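PDB 5HZ0: LRR receptor-like serine/threonine-protein kinase RGI3 from Arabidopsis thaliana, which acts as a receptor for RGF peptide hormones, which maintain the root stem cell niche, and on binding them forms heterodimers with SERK co-receptors. Local coordinates for residues Lys144-Glu149 with Thr168-Lys173; Gly164-Ser169 with Ala188-Leu193; Gly460-Thr465 with Ser483-Gly488. The protein carries 5 engineered substitutions. One frame throughout, in Å; residues are numbered along the deposited sequence.

Contact 1 (Lys144-Glu149 with Thr168-Lys173); sequences KNLRGE and TSLSGK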
ATOM      1  N   LYS A 144      -0.258 -17.119  17.674  1.00 25.91           N
ATOM      2  CA  LYS A 144      -1.145 -15.971  17.886  1.00 18.29           C
ATOM      3  C   LYS A 144      -1.566 -15.805  19.339  1.00 17.19           C
ATOM      4  O   LYS A 144      -1.711 -14.682  19.821  1.00 15.86           O
ATOM      5  CB  LYS A 144      -2.373 -15.999  16.961  1.00 18.83           C
ATOM      6  CG  LYS A 144      -3.083 -14.643  16.900  1.00 24.92           C
ATOM      7  CD  LYS A 144      -4.225 -14.612  15.889  1.00 33.21           C
ATOM      8  CE  LYS A 144      -5.292 -15.644  16.226  1.00 41.40           C
ATOM      9  NZ  LYS A 144      -6.522 -15.542  15.372  1.00 44.08           N
ATOM     10  N   ASN A 145      -1.741 -16.919  20.039  1.00 14.95           N
ATOM     11  CA  ASN A 145      -2.170 -16.866  21.430  1.00 15.19           C
ATOM     12  C   ASN A 145      -1.106 -16.962  22.502  1.00 27.86           C
ATOM     13  O   ASN A 145      -1.441 -17.073  23.678  1.00 25.24           O
ATOM     14  CB  ASN A 145      -3.287 -17.865  21.678  1.00 23.28           C
ATOM     15  CG  ASN A 145      -4.518 -17.510  20.906  1.00 20.87           C
ATOM     16  OD1 ASN A 145      -4.989 -16.372  20.977  1.00 15.58           O
ATOM     17  ND2 ASN A 145      -5.016 -18.449  20.114  1.00 17.03           N
ATOM     18  N   LEU A 146       0.166 -16.975  22.110  1.00 25.64           N
ATOM     19  CA  LEU A 146       1.230 -16.799  23.088  1.00 24.50           C
ATOM     20  C   LEU A 146       1.018 -15.397  23.642  1.00 20.23           C
ATOM     21  O   LEU A 146       1.013 -14.424  22.886  1.00 23.35           O
ATOM     22  CB  LEU A 146       2.598 -16.924  22.413  1.00 34.22           C
ATOM     23  CG  LEU A 146       3.753 -17.480  23.243  1.00 37.63           C
ATOM     24  CD1 LEU A 146       4.154 -16.498  24.329  1.00 40.95           C
ATOM     25  CD2 LEU A 146       3.364 -18.821  23.848  1.00 36.03           C
ATOM     26  N   ARG A 147       0.842 -15.287  24.957  1.00 20.74           N
ATOM     27  CA  ARG A 147       0.360 -14.039  25.558  1.00 27.32           C
ATOM     28  C   ARG A 147       1.146 -13.717  26.800  1.00 25.37           C
ATOM     29  O   ARG A 147       2.049 -14.454  27.168  1.00 20.15           O
ATOM     30  CB  ARG A 147      -1.118 -14.139  25.951  1.00 27.89           C
ATOM     31  CG  ARG A 147      -2.069 -14.336  24.797  1.00 40.63           C
ATOM     32  CD  ARG A 147      -3.510 -14.477  25.275  1.00 51.70           C
ATOM     33  NE  ARG A 147      -4.018 -13.243  25.866  1.00 57.79           N
ATOM     34  CZ  ARG A 147      -5.226 -13.131  26.406  1.00 61.47           C
ATOM     35  NH1 ARG A 147      -6.033 -14.181  26.417  1.00 62.28           N
ATOM     36  NH2 ARG A 147      -5.627 -11.980  26.930  1.00 61.54           N
ATOM     37  N   GLY A 148       0.776 -12.630  27.461  1.00 22.62           N
ATOM     38  CA  GLY A 148       1.415 -12.271  28.704  1.00 12.14           C
ATOM     39  C   GLY A 148       2.541 -11.313  28.446  1.00 23.66           C
ATOM     40  O   GLY A 148       2.870 -11.033  27.298  1.00 30.93           O
ATOM     41  N   GLU A 149       3.117 -10.787  29.518  1.00 20.48           N
ATOM     42  CA  GLU A 149       4.287  -9.937  29.406  1.00 23.26           C
ATOM     43  C   GLU A 149       5.543 -10.790  29.228  1.00 25.98           C
ATOM     44  O   GLU A 149       5.606 -11.924  29.697  1.00 25.09           O
ATOM     45  CB  GLU A 149       4.421  -9.048  30.646  1.00 22.81           C
ATOM     46  CG  GLU A 149       3.531  -7.815  30.636  1.00 26.09           C
ATOM     47  CD  GLU A 149       3.943  -6.779  31.678  1.00 33.46           C
ATOM     48  OE1 GLU A 149       3.705  -5.568  31.461  1.00 37.04           O
ATOM     49  OE2 GLU A 149       4.493  -7.174  32.723  1.00 37.47           O
ATOM     50  N   THR A 168       2.746 -12.488  17.936  1.00 12.72           N
ATOM     51  CA  THR A 168       2.196 -13.130  19.106  1.00 17.57           C
ATOM     52  C   THR A 168       1.281 -12.130  19.795  1.00 18.07           C
ATOM     53  O   THR A 168       1.131 -10.989  19.354  1.00 11.26           O
ATOM     54  CB  THR A 168       3.308 -13.556  20.086  1.00 11.28           C
ATOM     55  OG1 THR A 168       4.046 -12.402  20.494  1.00 10.38           O
ATOM     56  CG2 THR A 168       4.246 -14.549  19.431  1.00 11.64           C
ATOM     57  N   SER A 169       0.666 -12.565  20.879  1.00 11.37           N
ATOM     58  CA  SER A 169      -0.157 -11.682  21.684  1.00 12.60           C
ATOM     59  C   SER A 169       0.589 -11.084  22.878  1.00 17.34           C
ATOM     60  O   SER A 169      -0.029 -10.596  23.821  1.00 19.67           O
ATOM     61  CB  SER A 169      -1.474 -12.343  22.050  1.00 11.93           C
ATOM     62  OG  SER A 169      -2.214 -12.574  20.862  1.00 13.12           O
ATOM     63  N   LEU A 170       1.913 -11.212  22.870  1.00 15.89           N
ATOM     64  CA  LEU A 170       2.740 -10.633  23.927  1.00 13.25           C
ATOM     65  C   LEU A 170       2.388  -9.176  24.160  1.00 16.39           C
ATOM     66  O   LEU A 170       2.329  -8.379  23.217  1.00 15.52           O
ATOM     67  CB  LEU A 170       4.217 -10.742  23.576  1.00 13.12           C
ATOM     68  CG  LEU A 170       5.051 -11.276  24.736  1.00 16.85           C
ATOM     69  CD1 LEU A 170       4.952 -12.789  24.813  1.00 15.34           C
ATOM     70  CD2 LEU A 170       6.466 -10.827  24.592  1.00 15.32           C
ATOM     71  N   SER A 171       2.156  -8.837  25.425  1.00 15.50           N
ATOM     72  CA  SER A 171       1.641  -7.525  25.784  1.00 17.07           C
ATOM     73  C   SER A 171       2.483  -6.882  26.860  1.00 16.33           C
ATOM     74  O   SER A 171       3.472  -7.451  27.294  1.00 26.56           O
ATOM     75  CB  SER A 171       0.207  -7.644  26.288  1.00 21.74           C
ATOM     76  OG  SER A 171       0.150  -8.420  27.480  1.00 29.43           O
ATOM     77  N   GLY A 172       2.074  -5.696  27.304  1.00 14.44           N
ATOM     78  CA  GLY A 172       2.812  -4.972  28.328  1.00 14.59           C
ATOM     79  C   GLY A 172       4.107  -4.340  27.855  1.00 13.57           C
ATOM     80  O   GLY A 172       4.420  -4.349  26.668  1.00 22.40           O
ATOM     81  N   LYS A 173       4.853  -3.765  28.789  1.00  9.82           N
ATOM     82  CA  LYS A 173       6.129  -3.139  28.464  1.00 15.49           C
ATOM     83  C   LYS A 173       7.271  -4.162  28.507  1.00 19.55           C
ATOM     84  O   LYS A 173       7.260  -5.085  29.323  1.00 28.30           O
ATOM     85  CB  LYS A 173       6.411  -1.972  29.418  1.00 15.98           C
ATOM     86  CG  LYS A 173       6.552  -2.380  30.873  1.00 22.97           C
ATOM     87  CD  LYS A 173       6.942  -1.200  31.748  1.00 28.41           C
ATOM     88  CE  LYS A 173       5.764  -0.696  32.536  1.00 35.09           C
ATOM     89  NZ  LYS A 173       4.693  -0.189  31.642  1.00 39.51           N
TER
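Leu-146 and Ser-169 join two short, weakly bonded strands, 145-147 and 169-172, which run parallel with an angle of 23° between them and axes that close to 4.6 Å. Ser-169 N donates to Leu-146 O over 2.8 Å; the donor lies nearly on the line of the carbonyl, but the N-H is bent. Two residues on, the chain turns a corner at Gly-148, and Ser-171 N reaches Gly-148 O at 3.0 Å. This second bond is almost straight at its hydrogen (169°), although its donor stands above the carbonyl plane. Gly-148 and Gly-172 both have positive phi; a CB on Gly-148 would press on the carbonyl O of Arg-147, whereas one on Gly-172 would run into Glu-149 OE1.

Leu-146 and Leu-170 lie side by side, pointing the same way into the interior, and touch CD1 to CD1 at 3.8 Å. Thr-168 extends the apolar patch, its CG2 resting 4.2 Å from Leu-146 CB. Arg-147 takes the solvent side, where its CG packs on Ser-169 CB while the guanidinium runs on outward. Ser-169 OG, anti to its carbonyl carbon, is directed at Lys-144 O, probably as a donor, but the modelled separation is too short for the bond's geometry to be trusted. Glu-149 reaches over Gly-172, and its OE1 accepts a weak bond from Lys-173 N at 3.4 Å; Lys-173 NZ, 5.5 Å from OE1, may add a mild attraction.

The pairing exemplifies the LxGxxP segment of plant-type leucine-rich repeats, a second short strand that follows the main one in many coils. The ladder continues both ways: Arg-147 bonds through its backbone to Gly-123, Gly-172 to Ser-195, and Leu-170 packs inward on Ile-125 and Leu-150, while Leu-193 of strand 193-194 flanks Ser-169 and Ser-171.

Contact 2 (Gly164-Ser169 with Ala188-Leu193); sequences GLAETS and AIYTSL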
ATOM      1  N   GLY A 164      13.032 -13.726  19.111  1.00  9.02           N
ATOM      2  CA  GLY A 164      11.888 -13.218  18.427  1.00  8.88           C
ATOM      3  C   GLY A 164      10.625 -13.937  18.790  1.00 15.75           C
ATOM      4  O   GLY A 164      10.496 -15.158  18.874  1.00 10.50           O
ATOM      5  N   LEU A 165       9.707 -13.031  19.084  1.00 11.62           N
ATOM      6  CA  LEU A 165       8.346 -13.222  19.530  1.00 14.59           C
ATOM      7  C   LEU A 165       7.300 -12.646  18.581  1.00 16.75           C
ATOM      8  O   LEU A 165       6.255 -12.245  19.044  1.00  9.60           O
ATOM      9  CB  LEU A 165       8.200 -12.756  20.981  1.00 12.01           C
ATOM     10  CG  LEU A 165       9.149 -13.587  21.861  1.00 12.14           C
ATOM     11  CD1 LEU A 165       9.469 -12.899  23.170  1.00  9.73           C
ATOM     12  CD2 LEU A 165       8.557 -14.975  22.103  1.00 17.15           C
ATOM     13  N   ALA A 166       7.669 -12.367  17.340  1.00  9.20           N
ATOM     14  CA  ALA A 166       6.788 -11.651  16.420  1.00  8.87           C
ATOM     15  C   ALA A 166       5.462 -12.358  16.146  1.00  9.61           C
ATOM     16  O   ALA A 166       5.381 -13.576  16.185  1.00 10.42           O
ATOM     17  CB  ALA A 166       7.510 -11.372  15.110  1.00  8.45           C
ATOM     18  N   GLU A 167       4.430 -11.574  15.850  1.00  9.34           N
ATOM     19  CA  GLU A 167       3.087 -12.102  15.595  1.00 14.44           C
ATOM     20  C   GLU A 167       2.585 -12.992  16.721  1.00 12.98           C
ATOM     21  O   GLU A 167       2.097 -14.100  16.504  1.00 16.25           O
ATOM     22  CB  GLU A 167       2.992 -12.790  14.237  1.00 10.36           C
ATOM     23  CG  GLU A 167       2.899 -11.787  13.126  1.00  9.67           C
ATOM     24  CD  GLU A 167       2.706 -12.417  11.778  1.00 22.56           C
ATOM     25  OE1 GLU A 167       1.966 -13.415  11.697  1.00 23.84           O
ATOM     26  OE2 GLU A 167       3.302 -11.917  10.797  1.00 23.30           O
ATOM     27  N   THR A 168       2.746 -12.488  17.936  1.00 12.72           N
ATOM     28  CA  THR A 168       2.196 -13.130  19.106  1.00 17.57           C
ATOM     29  C   THR A 168       1.281 -12.130  19.795  1.00 18.07           C
ATOM     30  O   THR A 168       1.131 -10.989  19.354  1.00 11.26           O
ATOM     31  CB  THR A 168       3.308 -13.556  20.086  1.00 11.28           C
ATOM     32  OG1 THR A 168       4.046 -12.402  20.494  1.00 10.38           O
ATOM     33  CG2 THR A 168       4.246 -14.549  19.431  1.00 11.64           C
ATOM     34  N   SER A 169       0.666 -12.565  20.879  1.00 11.37           N
ATOM     35  CA  SER A 169      -0.157 -11.682  21.684  1.00 12.60           C
ATOM     36  C   SER A 169       0.589 -11.084  22.878  1.00 17.34           C
ATOM     37  O   SER A 169      -0.029 -10.596  23.821  1.00 19.67           O
ATOM     38  CB  SER A 169      -1.474 -12.343  22.050  1.00 11.93           C
ATOM     39  OG  SER A 169      -2.214 -12.574  20.862  1.00 13.12           O
ATOM     40  N   ALA A 188      13.289  -9.272  17.727  1.00 11.11           N
ATOM     41  CA  ALA A 188      12.138  -9.105  16.841  1.00  6.22           C
ATOM     42  C   ALA A 188      10.822  -9.428  17.541  1.00 13.00           C
ATOM     43  O   ALA A 188      10.413 -10.596  17.661  1.00  7.52           O
ATOM     44  CB  ALA A 188      12.296  -9.979  15.598  1.00  6.61           C
ATOM     45  N   ILE A 189      10.122  -8.380  17.962  1.00  9.79           N
ATOM     46  CA  ILE A 189       8.786  -8.588  18.480  1.00 15.87           C
ATOM     47  C   ILE A 189       7.880  -7.578  17.813  1.00 16.67           C
ATOM     48  O   ILE A 189       7.594  -6.521  18.378  1.00  5.83           O
ATOM     49  CB  ILE A 189       8.805  -8.345  20.007  1.00 15.12           C
ATOM     50  CG1 ILE A 189      10.114  -8.901  20.607  1.00 13.25           C
ATOM     51  CG2 ILE A 189       7.580  -8.952  20.682  1.00 10.92           C
ATOM     52  CD1 ILE A 189      10.225  -8.812  22.129  1.00 16.34           C
ATOM     53  N   TYR A 190       7.271  -7.999  16.711  1.00  6.60           N
ATOM     54  CA  TYR A 190       6.539  -7.083  15.856  1.00  6.51           C
ATOM     55  C   TYR A 190       5.200  -7.692  15.486  1.00  8.37           C
ATOM     56  O   TYR A 190       5.071  -8.925  15.436  1.00  9.61           O
ATOM     57  CB  TYR A 190       7.346  -6.702  14.599  1.00  5.72           C
ATOM     58  CG  TYR A 190       7.808  -7.860  13.735  1.00  6.22           C
ATOM     59  CD1 TYR A 190       6.959  -8.459  12.823  1.00  6.71           C
ATOM     60  CD2 TYR A 190       9.126  -8.337  13.815  1.00  6.24           C
ATOM     61  CE1 TYR A 190       7.387  -9.508  12.031  1.00  7.20           C
ATOM     62  CE2 TYR A 190       9.568  -9.385  13.029  1.00  6.69           C
ATOM     63  CZ  TYR A 190       8.691  -9.970  12.141  1.00 14.13           C
ATOM     64  OH  TYR A 190       9.120 -11.020  11.361  1.00  9.04           O
ATOM     65  N   THR A 191       4.214  -6.827  15.232  1.00  6.51           N
ATOM     66  CA  THR A 191       2.851  -7.266  14.979  1.00  7.05           C
ATOM     67  C   THR A 191       2.379  -8.088  16.174  1.00  7.71           C
ATOM     68  O   THR A 191       1.977  -9.242  16.054  1.00  8.49           O
ATOM     69  CB  THR A 191       2.762  -8.050  13.666  1.00  7.45           C
ATOM     70  OG1 THR A 191       3.611  -7.422  12.687  1.00  6.85           O
ATOM     71  CG2 THR A 191       1.319  -8.107  13.157  1.00  7.79           C
ATOM     72  N   SER A 192       2.491  -7.472  17.342  1.00  7.42           N
ATOM     73  CA  SER A 192       2.117  -8.069  18.621  1.00 15.43           C
ATOM     74  C   SER A 192       1.262  -7.088  19.422  1.00 15.58           C
ATOM     75  O   SER A 192       0.692  -6.149  18.859  1.00 14.09           O
ATOM     76  CB  SER A 192       3.346  -8.509  19.421  1.00 13.50           C
ATOM     77  OG  SER A 192       3.837  -9.757  18.957  1.00 15.38           O
ATOM     78  N   LEU A 193       1.080  -7.388  20.703  1.00 18.37           N
ATOM     79  CA  LEU A 193       0.282  -6.559  21.622  1.00 20.59           C
ATOM     80  C   LEU A 193       1.021  -5.602  22.576  1.00 18.06           C
ATOM     81  O   LEU A 193       0.418  -5.103  23.517  1.00 25.00           O
ATOM     82  CB  LEU A 193      -0.768  -7.400  22.361  1.00  8.66           C
ATOM     83  CG  LEU A 193      -1.751  -8.070  21.393  1.00 24.23           C
ATOM     84  CD1 LEU A 193      -2.850  -8.822  22.132  1.00 10.03           C
ATOM     85  CD2 LEU A 193      -2.342  -7.058  20.426  1.00  8.62           C
TER
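Ala-166 sets its CB squarely over the ring of Tyr-190, 3.4 Å from the centroid and 7° off the ring normal, a CH-pi contact made by a lone methyl. Tyr-190 CG sits between its backbone N and carbonyl carbon (chi1 56°), which brings CG within 3.8 Å of Ala-166 CB; at the ring's edge, in its plane, lies Thr-191 OG1, hydrogen-bonded to Gln-215 OE1 of the next coil. Beside this pair, Glu-167 N donates to Tyr-190 O over 2.8 Å, nearly straight and close to the carbonyl's own line, while Glu-167 CG runs alongside Thr-191 CB at 3.8 Å. Leu-165 N bonds to Ala-188 O at 2.9 Å, and Leu-165 CB meets Ile-189 CG2 on the inward side.

These are successive coils of a leucine-rich repeat solenoid, at the point where each main parallel strand ends and the chain bends away. Thr-168 and Ser-192 occupy the position where the consensus carries the asparagine of the ladder, and hydroxyls probably take over part of its role. Thr-168 OG1 donates to Leu-165 O at 2.6 Å, closing its own turn. Ser-192 OG lies 3.0 Å from Thr-168 O and 3.1 Å from Thr-168 OG1; its single proton can serve either.

Further out, Asn-216 of the next coil takes over, its ND2 bonding to Ile-189 O, and Tyr-214 stacks on the Tyr-190 ring. Gly-164 to Glu-167 and Tyr-190 belong to the small-peptide recognition motifs, and the bound peptide touches both turns: Tyr-190 OH and Glu-167 OE2 bond to its backbone, and Ala-166 N to one of its modified side chains.

Contact 3 (Gly460-Thr465 with Ser483-Gly488); sequences GSLLGT and STLPPG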
ATOM      1  N   GLY A 460     -11.381  23.996 -28.814  1.00 17.21           N
ATOM      2  CA  GLY A 460     -11.368  23.438 -30.151  1.00 18.83           C
ATOM      3  C   GLY A 460     -12.171  22.165 -30.265  1.00 23.50           C
ATOM      4  O   GLY A 460     -13.066  21.905 -29.467  1.00 29.05           O
ATOM      5  N   SER A 461     -11.841  21.366 -31.267  1.00 25.37           N
ATOM      6  CA  SER A 461     -12.630  20.203 -31.604  1.00 25.87           C
ATOM      7  C   SER A 461     -11.989  18.935 -31.074  1.00 28.62           C
ATOM      8  O   SER A 461     -10.905  18.973 -30.500  1.00 33.45           O
ATOM      9  CB  SER A 461     -12.837  20.131 -33.115  1.00 24.36           C
ATOM     10  OG  SER A 461     -13.333  18.865 -33.490  1.00 33.21           O
ATOM     11  N   LEU A 462     -12.669  17.815 -31.285  1.00 28.81           N
ATOM     12  CA  LEU A 462     -12.311  16.552 -30.658  1.00 35.06           C
ATOM     13  C   LEU A 462     -12.360  15.441 -31.709  1.00 43.12           C
ATOM     14  O   LEU A 462     -13.405  15.197 -32.304  1.00 54.04           O
ATOM     15  CB  LEU A 462     -13.300  16.261 -29.519  1.00 29.54           C
ATOM     16  CG  LEU A 462     -12.986  15.142 -28.521  1.00 29.67           C
ATOM     17  CD1 LEU A 462     -11.921  15.583 -27.513  1.00 30.50           C
ATOM     18  CD2 LEU A 462     -14.245  14.664 -27.815  1.00 22.15           C
ATOM     19  N   LEU A 463     -11.241  14.775 -31.959  1.00 44.46           N
ATOM     20  CA  LEU A 463     -11.208  13.758 -33.015  1.00 54.65           C
ATOM     21  C   LEU A 463     -10.858  12.354 -32.504  1.00 61.69           C
ATOM     22  O   LEU A 463     -10.129  12.199 -31.518  1.00 64.24           O
ATOM     23  CB  LEU A 463     -10.215  14.141 -34.124  1.00 49.75           C
ATOM     24  CG  LEU A 463     -10.396  15.335 -35.066  1.00 42.57           C
ATOM     25  CD1 LEU A 463     -11.679  16.104 -34.835  1.00 42.32           C
ATOM     26  CD2 LEU A 463      -9.194  16.260 -34.947  1.00 39.08           C
ATOM     27  N   GLY A 464     -11.363  11.335 -33.198  1.00 59.57           N
ATOM     28  CA  GLY A 464     -11.020   9.958 -32.894  1.00 60.90           C
ATOM     29  C   GLY A 464      -9.546   9.652 -33.122  1.00 67.85           C
ATOM     30  O   GLY A 464      -8.943   8.894 -32.361  1.00 70.99           O
ATOM     31  N   THR A 465      -8.966  10.244 -34.168  1.00 66.89           N
ATOM     32  CA  THR A 465      -7.546  10.065 -34.496  1.00 62.37           C
ATOM     33  C   THR A 465      -6.642  10.674 -33.440  1.00 48.34           C
ATOM     34  O   THR A 465      -5.447  10.381 -33.377  1.00 40.94           O
ATOM     35  CB  THR A 465      -7.184  10.759 -35.820  1.00 70.19           C
ATOM     36  OG1 THR A 465      -7.834  12.038 -35.879  1.00 72.69           O
ATOM     37  CG2 THR A 465      -7.605   9.910 -37.011  1.00 72.71           C
ATOM     38  N   SER A 483     -17.560  21.885 -31.410  1.00 17.99           N
ATOM     39  CA  SER A 483     -18.061  21.096 -32.530  1.00 22.83           C
ATOM     40  C   SER A 483     -18.645  19.755 -32.088  1.00 23.94           C
ATOM     41  O   SER A 483     -19.168  19.640 -30.985  1.00 24.33           O
ATOM     42  CB  SER A 483     -16.973  20.882 -33.580  1.00 29.14           C
ATOM     43  OG  SER A 483     -17.526  20.281 -34.738  1.00 39.55           O
ATOM     44  N   THR A 484     -18.474  18.718 -32.900  1.00 20.41           N
ATOM     45  CA  THR A 484     -19.245  17.500 -32.693  1.00 20.47           C
ATOM     46  C   THR A 484     -18.432  16.371 -32.103  1.00 20.67           C
ATOM     47  O   THR A 484     -17.234  16.263 -32.347  1.00 34.39           O
ATOM     48  CB  THR A 484     -19.874  16.999 -34.008  1.00 27.21           C
ATOM     49  OG1 THR A 484     -18.856  16.903 -35.008  1.00 36.26           O
ATOM     50  CG2 THR A 484     -20.969  17.947 -34.488  1.00 17.72           C
ATOM     51  N   LEU A 485     -19.089  15.540 -31.310  1.00 18.17           N
ATOM     52  CA  LEU A 485     -18.487  14.309 -30.830  1.00 23.63           C
ATOM     53  C   LEU A 485     -18.251  13.417 -32.049  1.00 24.58           C
ATOM     54  O   LEU A 485     -19.197  12.989 -32.713  1.00 21.11           O
ATOM     55  CB  LEU A 485     -19.404  13.642 -29.799  1.00 23.96           C
ATOM     56  CG  LEU A 485     -19.014  12.294 -29.183  1.00 27.40           C
ATOM     57  CD1 LEU A 485     -17.681  12.356 -28.469  1.00 27.83           C
ATOM     58  CD2 LEU A 485     -20.098  11.856 -28.221  1.00 25.19           C
ATOM     59  N   PRO A 486     -16.977  13.135 -32.348  1.00 32.27           N
ATOM     60  CA  PRO A 486     -16.610  12.491 -33.611  1.00 32.47           C
ATOM     61  C   PRO A 486     -17.128  11.060 -33.685  1.00 33.80           C
ATOM     62  O   PRO A 486     -17.256  10.393 -32.652  1.00 36.95           O
ATOM     63  CB  PRO A 486     -15.083  12.498 -33.564  1.00 34.52           C
ATOM     64  CG  PRO A 486     -14.766  12.423 -32.111  1.00 35.29           C
ATOM     65  CD  PRO A 486     -15.825  13.261 -31.437  1.00 34.88           C
ATOM     66  N   PRO A 487     -17.443  10.592 -34.900  1.00 28.22           N
ATOM     67  CA  PRO A 487     -17.896   9.209 -35.049  1.00 25.71           C
ATOM     68  C   PRO A 487     -16.818   8.246 -34.565  1.00 27.87           C
ATOM     69  O   PRO A 487     -17.114   7.190 -34.000  1.00 25.83           O
ATOM     70  CB  PRO A 487     -18.143   9.074 -36.562  1.00 16.44           C
ATOM     71  CG  PRO A 487     -17.475  10.242 -37.190  1.00 16.02           C
ATOM     72  CD  PRO A 487     -17.481  11.331 -36.170  1.00 24.46           C
ATOM     73  N   GLY A 488     -15.565   8.656 -34.736  1.00 27.63           N
ATOM     74  CA  GLY A 488     -14.427   7.835 -34.376  1.00 27.71           C
ATOM     75  C   GLY A 488     -14.310   7.539 -32.895  1.00 30.40           C
ATOM     76  O   GLY A 488     -13.428   6.793 -32.473  1.00 35.02           O
TER
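Leu-462 and Leu-485 share one first torsion, CG anti to the backbone N (chi1 -168° and 178°), and their side chains lie side by side, pointing the same way, one coil above the other. Both belong to the LxGxxP portion of plant-type leucine-rich repeats, in which a leucine and a proline follow the second short strand. In this example the pattern is imperfect twice over: Leu-463 stands where the proline would be expected, and Ser-483, at a positive phi, stands where Gly-460 does one coil earlier. The two segments nevertheless keep step, their end-to-end directions only 6° apart.

The apolar contact is light. Leu-462 CD2 is 4.2 Å from Leu-485 CD1 and equally 4.2 Å from Pro-486 CD, so one methyl bridges both residues, the Pro-486 ring crossing the leucine obliquely. The ring also lies against the backbone of the preceding coil: its CG is 3.1 Å from Leu-462 O, and 3.9 Å from Leu-463 CA. There the carbonyl faces ring carbons, and the two segments are held by van der Waals packing, without hydrogen bonds between them. At the solvent side Ser-461 OG comes no nearer than 4.2 Å to Ser-483 CB.

The surroundings supply the bonding that the contact lacks. Gly-460 pairs through its backbone with Ser-482, and Ser-483 likewise with Ser-506, which carries the ladder to the following coil. Inward, Leu-462 packs on Ile-438 and Phe-476, and Leu-485 on Leu-500. Beyond the proline the chains draw together at two glycines, of which Gly-464 is poorly ordered: its CA lies 4.3 Å from Gly-488 CA and 4.0 Å from Gly-488 O.

How the contacts relate
All three contacts join consecutive coils of the same extracellular solenoid. Contacts 1 and 2 are neighbours, with centres 8 Å apart; they share Thr-168 and Ser-169, where contact 2 hands the chain from the end of a main strand to the second strand used by contact 1, and Leu-170 packs on Leu-165 and Leu-193. Contact 3 comes later in the chain, its centre about 65 Å from contact 1's and 60 Å from contact 2's, across the chain's centre. Coil-on-coil packing thus recurs along the solenoid, by hydrogen bonds in contacts 1 and 2 and by apolar packing in contact 3; of the three, contact 2 holds residues of the peptide-recognition motifs, which extend over many other coils.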